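Local coordinates for protein probable chitinase A (Chromobacterium violaceum, PDB 4TX8) that probably hydrolyses chitin as a family 18 endochitinase, with a TIM-barrel domain and a small carbohydrate-binding module, at residues D218-G222 against E257-V261; G224-G228 against Y268-A274. One frame throughout, in Å; residues are numbered along the deposited sequence.

Interaction 1 (D218-G222 against E257-V261). With CA (calcium ion), chain D.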
ATOM      1  N   ASP A 218       2.057  -3.987   7.704  1.00 26.39           N
ATOM      2  CA  ASP A 218       1.251  -2.791   7.915  1.00 25.95           C
ATOM      3  C   ASP A 218       0.658  -2.871   9.316  1.00 26.95           C
ATOM      4  O   ASP A 218      -0.523  -2.607   9.519  1.00 27.81           O
ATOM      5  CB  ASP A 218       0.154  -2.694   6.849  1.00 26.31           C
ATOM      6  CG  ASP A 218      -0.595  -1.373   6.888  1.00 29.16           C
ATOM      7  OD1 ASP A 218      -0.065  -0.395   7.449  1.00 25.18           O
ATOM      8  OD2 ASP A 218      -1.717  -1.314   6.348  1.00 33.40           O
ATOM      9  N   LEU A 219       1.487  -3.250  10.282  1.00 24.42           N
ATOM     10  CA  LEU A 219       0.987  -3.698  11.578  1.00 26.84           C
ATOM     11  C   LEU A 219       1.415  -2.845  12.768  1.00 26.43           C
ATOM     12  O   LEU A 219       1.134  -3.197  13.914  1.00 28.45           O
ATOM     13  CB  LEU A 219       1.432  -5.147  11.819  1.00 32.43           C
ATOM     14  CG  LEU A 219       2.884  -5.527  11.479  1.00 34.66           C
ATOM     15  CD1 LEU A 219       3.907  -4.824  12.366  1.00 33.55           C
ATOM     16  CD2 LEU A 219       3.070  -7.031  11.562  1.00 38.80           C
ATOM     17  N   GLU A 220       2.095  -1.735  12.506  1.00 23.94           N
ATOM     18  CA  GLU A 220       2.804  -1.035  13.572  1.00 30.32           C
ATOM     19  C   GLU A 220       1.884  -0.365  14.590  1.00 36.87           C
ATOM     20  O   GLU A 220       2.260  -0.184  15.746  1.00 42.21           O
ATOM     21  CB  GLU A 220       3.758   0.008  12.981  1.00 29.61           C
ATOM     22  CG  GLU A 220       3.085   1.243  12.402  1.00 32.99           C
ATOM     23  CD  GLU A 220       2.761   1.107  10.927  1.00 32.31           C
ATOM     24  OE1 GLU A 220       2.678  -0.039  10.430  1.00 26.55           O
ATOM     25  OE2 GLU A 220       2.599   2.155  10.266  1.00 31.76           O
ATOM     26  N   SER A 221       0.678  -0.007  14.176  1.00 33.61           N
ATOM     27  CA  SER A 221      -0.168   0.819  15.024  1.00 38.43           C
ATOM     28  C   SER A 221      -0.770   0.043  16.186  1.00 37.61           C
ATOM     29  O   SER A 221      -1.020   0.611  17.247  1.00 39.02           O
ATOM     30  CB  SER A 221      -1.274   1.458  14.197  1.00 42.04           C
ATOM     31  OG  SER A 221      -2.179   2.198  14.998  1.00 52.07           O
ATOM     32  N   GLY A 222      -1.003  -1.249  15.989  1.00 35.34           N
ATOM     33  CA  GLY A 222      -1.552  -2.075  17.048  1.00 35.69           C
ATOM     34  C   GLY A 222      -0.559  -3.031  17.688  1.00 38.15           C
ATOM     35  O   GLY A 222      -0.901  -3.736  18.635  1.00 39.23           O
ATOM     36  N   GLU A 257       3.949   4.236   8.795  1.00 22.75           N
ATOM     37  CA  GLU A 257       3.663   5.664   8.747  1.00 22.47           C
ATOM     38  C   GLU A 257       4.949   6.436   9.013  1.00 24.08           C
ATOM     39  O   GLU A 257       5.807   5.965   9.761  1.00 21.94           O
ATOM     40  CB  GLU A 257       2.578   6.016   9.763  1.00 23.73           C
ATOM     41  CG  GLU A 257       1.331   5.160   9.594  1.00 27.87           C
ATOM     42  CD  GLU A 257       0.303   5.370  10.686  1.00 34.49           C
ATOM     43  OE1 GLU A 257       0.042   6.535  11.053  1.00 39.87           O
ATOM     44  OE2 GLU A 257      -0.247   4.362  11.178  1.00 32.07           O
ATOM     45  N   HIS A 258       5.089   7.616   8.415  1.00 22.79           N
ATOM     46  CA  HIS A 258       6.393   8.279   8.426  1.00 23.92           C
ATOM     47  C   HIS A 258       6.944   8.670   9.815  1.00 22.28           C
ATOM     48  O   HIS A 258       8.163   8.751   9.965  1.00 23.30           O
ATOM     49  CB  HIS A 258       6.388   9.502   7.482  1.00 22.59           C
ATOM     50  CG  HIS A 258       5.582  10.673   7.953  1.00 27.69           C
ATOM     51  ND1 HIS A 258       5.948  11.451   9.030  1.00 28.56           N
ATOM     52  CD2 HIS A 258       4.465  11.246   7.442  1.00 26.68           C
ATOM     53  CE1 HIS A 258       5.072  12.428   9.186  1.00 27.50           C
ATOM     54  NE2 HIS A 258       4.162  12.326   8.234  1.00 29.68           N
ATOM     55  N   PRO A 259       6.079   8.882  10.834  1.00 23.07           N
ATOM     56  CA  PRO A 259       6.718   9.086  12.145  1.00 22.68           C
ATOM     57  C   PRO A 259       7.577   7.904  12.611  1.00 26.10           C
ATOM     58  O   PRO A 259       8.552   8.115  13.336  1.00 26.16           O
ATOM     59  CB  PRO A 259       5.527   9.279  13.087  1.00 24.28           C
ATOM     60  CG  PRO A 259       4.462   9.843  12.225  1.00 24.29           C
ATOM     61  CD  PRO A 259       4.630   9.164  10.895  1.00 23.82           C
ATOM     62  N   TYR A 260       7.228   6.690  12.194  1.00 20.74           N
ATOM     63  CA  TYR A 260       7.980   5.499  12.587  1.00 25.69           C
ATOM     64  C   TYR A 260       9.320   5.390  11.867  1.00 29.98           C
ATOM     65  O   TYR A 260      10.187   4.616  12.276  1.00 27.93           O
ATOM     66  CB  TYR A 260       7.165   4.232  12.315  1.00 25.31           C
ATOM     67  CG  TYR A 260       5.948   4.061  13.195  1.00 28.13           C
ATOM     68  CD1 TYR A 260       4.761   4.726  12.909  1.00 27.58           C
ATOM     69  CD2 TYR A 260       5.982   3.226  14.303  1.00 30.49           C
ATOM     70  CE1 TYR A 260       3.641   4.565  13.711  1.00 29.98           C
ATOM     71  CE2 TYR A 260       4.872   3.059  15.107  1.00 32.84           C
ATOM     72  CZ  TYR A 260       3.705   3.732  14.808  1.00 33.46           C
ATOM     73  OH  TYR A 260       2.601   3.566  15.610  1.00 36.34           O
ATOM     74  N   VAL A 261       9.486   6.153  10.789  1.00 24.42           N
ATOM     75  CA  VAL A 261      10.691   6.057   9.974  1.00 23.62           C
ATOM     76  C   VAL A 261      11.443   7.389   9.935  1.00 25.93           C
ATOM     77  O   VAL A 261      12.346   7.614  10.741  1.00 27.73           O
ATOM     78  CB  VAL A 261      10.356   5.593   8.542  1.00 23.43           C
ATOM     79  CG1 VAL A 261      11.627   5.357   7.735  1.00 21.29           C
ATOM     80  CG2 VAL A 261       9.535   4.316   8.597  1.00 22.81           C
TER
HETATM   81 CA    CA D 503       1.414   1.134   8.491  1.00 48.70          CA
HETATM   82  O   HOH W   1      -0.715   1.935   9.635  1.00 35.16           O
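A calcium-centred polar contact joins two neighbouring loops at the C-terminal ends of the barrel strands, residues 218-222 following strand 214-218 and residues 257-261 following the adjacent parallel strand 251-254. Asp-218 and Glu-220 fit the end of the DxxDxDxE signature of GH18 chitinases, where the final glutamate of relatives is the general acid. Here Asp-218 OD1 lies 2.4 Å from the calcium ion CA, and Glu-220 chelates it through OE1 at 2.6 Å and OE2 at 2.4 Å; Ala-255 O and a water are the other ligands. Carboxylates suit a hard cation. Glu-220 OE2 also accepts a 2.9 Å hydrogen bond from the backbone Glu-257 N. Glu-257 reaches the metal indirectly: the water on CA can donate to Glu-257 OE2, 2.9 Å away, while Glu-257 OE1 is held by Asn-296. The flat Tyr-260 ring covers the aliphatic part of Glu-220, whose CG lies 3.5 Å from the ring centroid, over the face, a CH-pi contact. A short 3-10 turn, 258-260, positions Tyr-260. With both oxygens on calcium and one also taking an NH, Glu-220 is most probably ionised in this calcium-bound crystal form, whereas a general acid must carry a proton.

Interaction 2 (G224-G228 against Y268-A274)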
ATOM      1  N   GLY A 224       2.453  -2.242  19.087  1.00 27.78           N
ATOM      2  CA  GLY A 224       3.310  -1.640  20.093  1.00 28.25           C
ATOM      3  C   GLY A 224       4.751  -1.515  19.638  1.00 35.51           C
ATOM      4  O   GLY A 224       5.684  -1.831  20.381  1.00 31.96           O
ATOM      5  N   ILE A 225       4.940  -1.062  18.406  1.00 29.64           N
ATOM      6  CA  ILE A 225       6.283  -0.875  17.890  1.00 28.71           C
ATOM      7  C   ILE A 225       6.819   0.461  18.388  1.00 30.14           C
ATOM      8  O   ILE A 225       6.549   1.518  17.811  1.00 27.84           O
ATOM      9  CB  ILE A 225       6.317  -0.962  16.354  1.00 26.78           C
ATOM     10  CG1 ILE A 225       5.906  -2.372  15.917  1.00 27.65           C
ATOM     11  CG2 ILE A 225       7.709  -0.632  15.826  1.00 25.75           C
ATOM     12  CD1 ILE A 225       6.035  -2.626  14.435  1.00 33.31           C
ATOM     13  N   VAL A 226       7.547   0.394  19.499  1.00 28.43           N
ATOM     14  CA  VAL A 226       8.193   1.553  20.089  1.00 30.33           C
ATOM     15  C   VAL A 226       9.665   1.239  20.314  1.00 31.35           C
ATOM     16  O   VAL A 226      10.062   0.072  20.329  1.00 28.38           O
ATOM     17  CB  VAL A 226       7.543   1.967  21.427  1.00 31.51           C
ATOM     18  CG1 VAL A 226       6.087   2.362  21.220  1.00 28.40           C
ATOM     19  CG2 VAL A 226       7.662   0.848  22.447  1.00 32.63           C
ATOM     20  N   VAL A 227      10.471   2.283  20.482  1.00 32.17           N
ATOM     21  CA  VAL A 227      11.902   2.119  20.715  1.00 35.08           C
ATOM     22  C   VAL A 227      12.170   1.278  21.961  1.00 37.69           C
ATOM     23  O   VAL A 227      11.688   1.596  23.050  1.00 36.95           O
ATOM     24  CB  VAL A 227      12.607   3.483  20.861  1.00 36.48           C
ATOM     25  CG1 VAL A 227      14.058   3.293  21.282  1.00 36.98           C
ATOM     26  CG2 VAL A 227      12.520   4.267  19.560  1.00 33.48           C
ATOM     27  N   GLY A 228      12.924   0.198  21.789  1.00 38.80           N
ATOM     28  CA  GLY A 228      13.314  -0.644  22.905  1.00 37.92           C
ATOM     29  C   GLY A 228      12.401  -1.829  23.159  1.00 38.25           C
ATOM     30  O   GLY A 228      12.695  -2.673  24.006  1.00 42.03           O
ATOM     31  N   TYR A 268      13.649  10.461  18.576  1.00 33.66           N
ATOM     32  CA  TYR A 268      13.841   9.020  18.721  1.00 33.80           C
ATOM     33  C   TYR A 268      13.350   8.549  20.086  1.00 36.23           C
ATOM     34  O   TYR A 268      14.035   8.709  21.095  1.00 41.35           O
ATOM     35  CB  TYR A 268      15.312   8.640  18.521  1.00 34.72           C
ATOM     36  CG  TYR A 268      15.525   7.165  18.258  1.00 34.12           C
ATOM     37  CD1 TYR A 268      15.101   6.588  17.068  1.00 34.37           C
ATOM     38  CD2 TYR A 268      16.145   6.348  19.199  1.00 35.29           C
ATOM     39  CE1 TYR A 268      15.286   5.238  16.819  1.00 36.59           C
ATOM     40  CE2 TYR A 268      16.336   4.995  18.957  1.00 36.17           C
ATOM     41  CZ  TYR A 268      15.904   4.445  17.765  1.00 39.30           C
ATOM     42  OH  TYR A 268      16.086   3.105  17.512  1.00 42.79           O
ATOM     43  N   GLY A 269      12.152   7.970  20.103  1.00 33.17           N
ATOM     44  CA  GLY A 269      11.508   7.539  21.331  1.00 27.10           C
ATOM     45  C   GLY A 269      10.042   7.267  21.059  1.00 27.95           C
ATOM     46  O   GLY A 269       9.452   7.873  20.165  1.00 29.19           O
ATOM     47  N   GLY A 270       9.447   6.359  21.824  1.00 28.93           N
ATOM     48  CA  GLY A 270       8.085   5.938  21.549  1.00 29.82           C
ATOM     49  C   GLY A 270       8.021   5.360  20.148  1.00 32.16           C
ATOM     50  O   GLY A 270       8.910   4.613  19.742  1.00 31.67           O
ATOM     51  N   ASN A 271       6.988   5.724  19.396  1.00 25.66           N
ATOM     52  CA  ASN A 271       6.850   5.257  18.020  1.00 24.58           C
ATOM     53  C   ASN A 271       7.823   5.926  17.054  1.00 25.99           C
ATOM     54  O   ASN A 271       8.091   5.404  15.971  1.00 27.73           O
ATOM     55  CB  ASN A 271       5.424   5.488  17.524  1.00 24.91           C
ATOM     56  CG  ASN A 271       4.396   4.777  18.365  1.00 26.81           C
ATOM     57  OD1 ASN A 271       4.519   3.582  18.640  1.00 32.88           O
ATOM     58  ND2 ASN A 271       3.376   5.508  18.790  1.00 23.47           N
ATOM     59  N   TRP A 272       8.342   7.086  17.436  1.00 21.50           N
ATOM     60  CA  TRP A 272       9.120   7.889  16.502  1.00 25.01           C
ATOM     61  C   TRP A 272      10.504   7.297  16.256  1.00 26.36           C
ATOM     62  O   TRP A 272      11.296   7.101  17.181  1.00 26.56           O
ATOM     63  CB  TRP A 272       9.195   9.339  16.994  1.00 22.93           C
ATOM     64  CG  TRP A 272       7.931  10.073  16.646  1.00 22.49           C
ATOM     65  CD1 TRP A 272       6.668   9.763  17.062  1.00 21.53           C
ATOM     66  CD2 TRP A 272       7.797  11.204  15.771  1.00 23.92           C
ATOM     67  NE1 TRP A 272       5.761  10.636  16.516  1.00 21.40           N
ATOM     68  CE2 TRP A 272       6.427  11.532  15.720  1.00 22.83           C
ATOM     69  CE3 TRP A 272       8.704  11.977  15.036  1.00 26.60           C
ATOM     70  CZ2 TRP A 272       5.940  12.598  14.963  1.00 20.37           C
ATOM     71  CZ3 TRP A 272       8.218  13.036  14.284  1.00 24.72           C
ATOM     72  CH2 TRP A 272       6.849  13.337  14.255  1.00 22.56           C
ATOM     73  N   GLY A 273      10.767   6.987  14.988  1.00 23.96           N
ATOM     74  CA  GLY A 273      11.988   6.312  14.584  1.00 25.18           C
ATOM     75  C   GLY A 273      12.021   4.834  14.935  1.00 28.14           C
ATOM     76  O   GLY A 273      13.012   4.155  14.674  1.00 26.80           O
ATOM     77  N   ALA A 274      10.931   4.326  15.508  1.00 26.49           N
ATOM     78  CA  ALA A 274      10.922   2.978  16.080  1.00 25.84           C
ATOM     79  C   ALA A 274      11.061   1.872  15.035  1.00 25.53           C
ATOM     80  O   ALA A 274      11.431   0.749  15.366  1.00 29.11           O
ATOM     81  CB  ALA A 274       9.653   2.765  16.895  1.00 26.11           C
TER
HETATM   82  O   HOH W   2      10.376   4.008  23.794  1.00 45.95           O
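Val-227 is the apolar centre: its CG2 sits over the Tyr-268 ring face, 3.9 Å from the centroid, a CH-pi contact, and also lies 4.2 Å from Ala-274 CB, while Val-227 CG1 comes within 3.7 Å of Tyr-268 CE2. A small alanine fits here because the backbone passes close, Val-226 CA being 3.7 Å from Ala-274 CB. Ile-225 adds CG2 at 4.1 Å from Ala-274 CB, and Ile-225 also packs on Ile-278 of helix 276-281. Toward the edge the two segments pair through their backbones: Val-227 N donates to Gly-270 O at 2.9 Å, and Val-226 CA makes a CA-H...O contact of 3.2 Å with the same Gly-270 O. A water extends this, donating to Val-227 O at 2.8 Å and accepting from Gly-270 N at 3.2 Å. Gly-270 and Gly-273 supply the positive phi that the type II' turn 269-272 and the overlapping type II turn 271-274 require, and a side chain at Gly-273 would strike Tyr-268. These consecutive II' and II turns sit in the loop after strand 251-254 and pack on that after the adjacent parallel strand 214-218 of the GH18 TIM barrel.

How the interactions relate
Both contacts join the same two barrel loops, the one after strand 214-218 and the one after strand 251-254, their centres about 9 Å apart. Both are partly buried; interaction 1 lies nearer the chain's centre, about 13 Å from it against about 22 Å for interaction 2 (centre to centre). Interaction 1 is dominated by charge and calcium coordination; interaction 2 relies on small apolar contacts, glycine turns and a backbone hydrogen bond. They touch directly: Pro-259 O and Gly-273 N, 3.0 Å apart, probably hydrogen-bond, and Tyr-260 CE2 lies 3.5 Å from Ile-225 O. Tyr-260 thus touches both the calcium ligand Glu-220 and the outer parts of the same two loops.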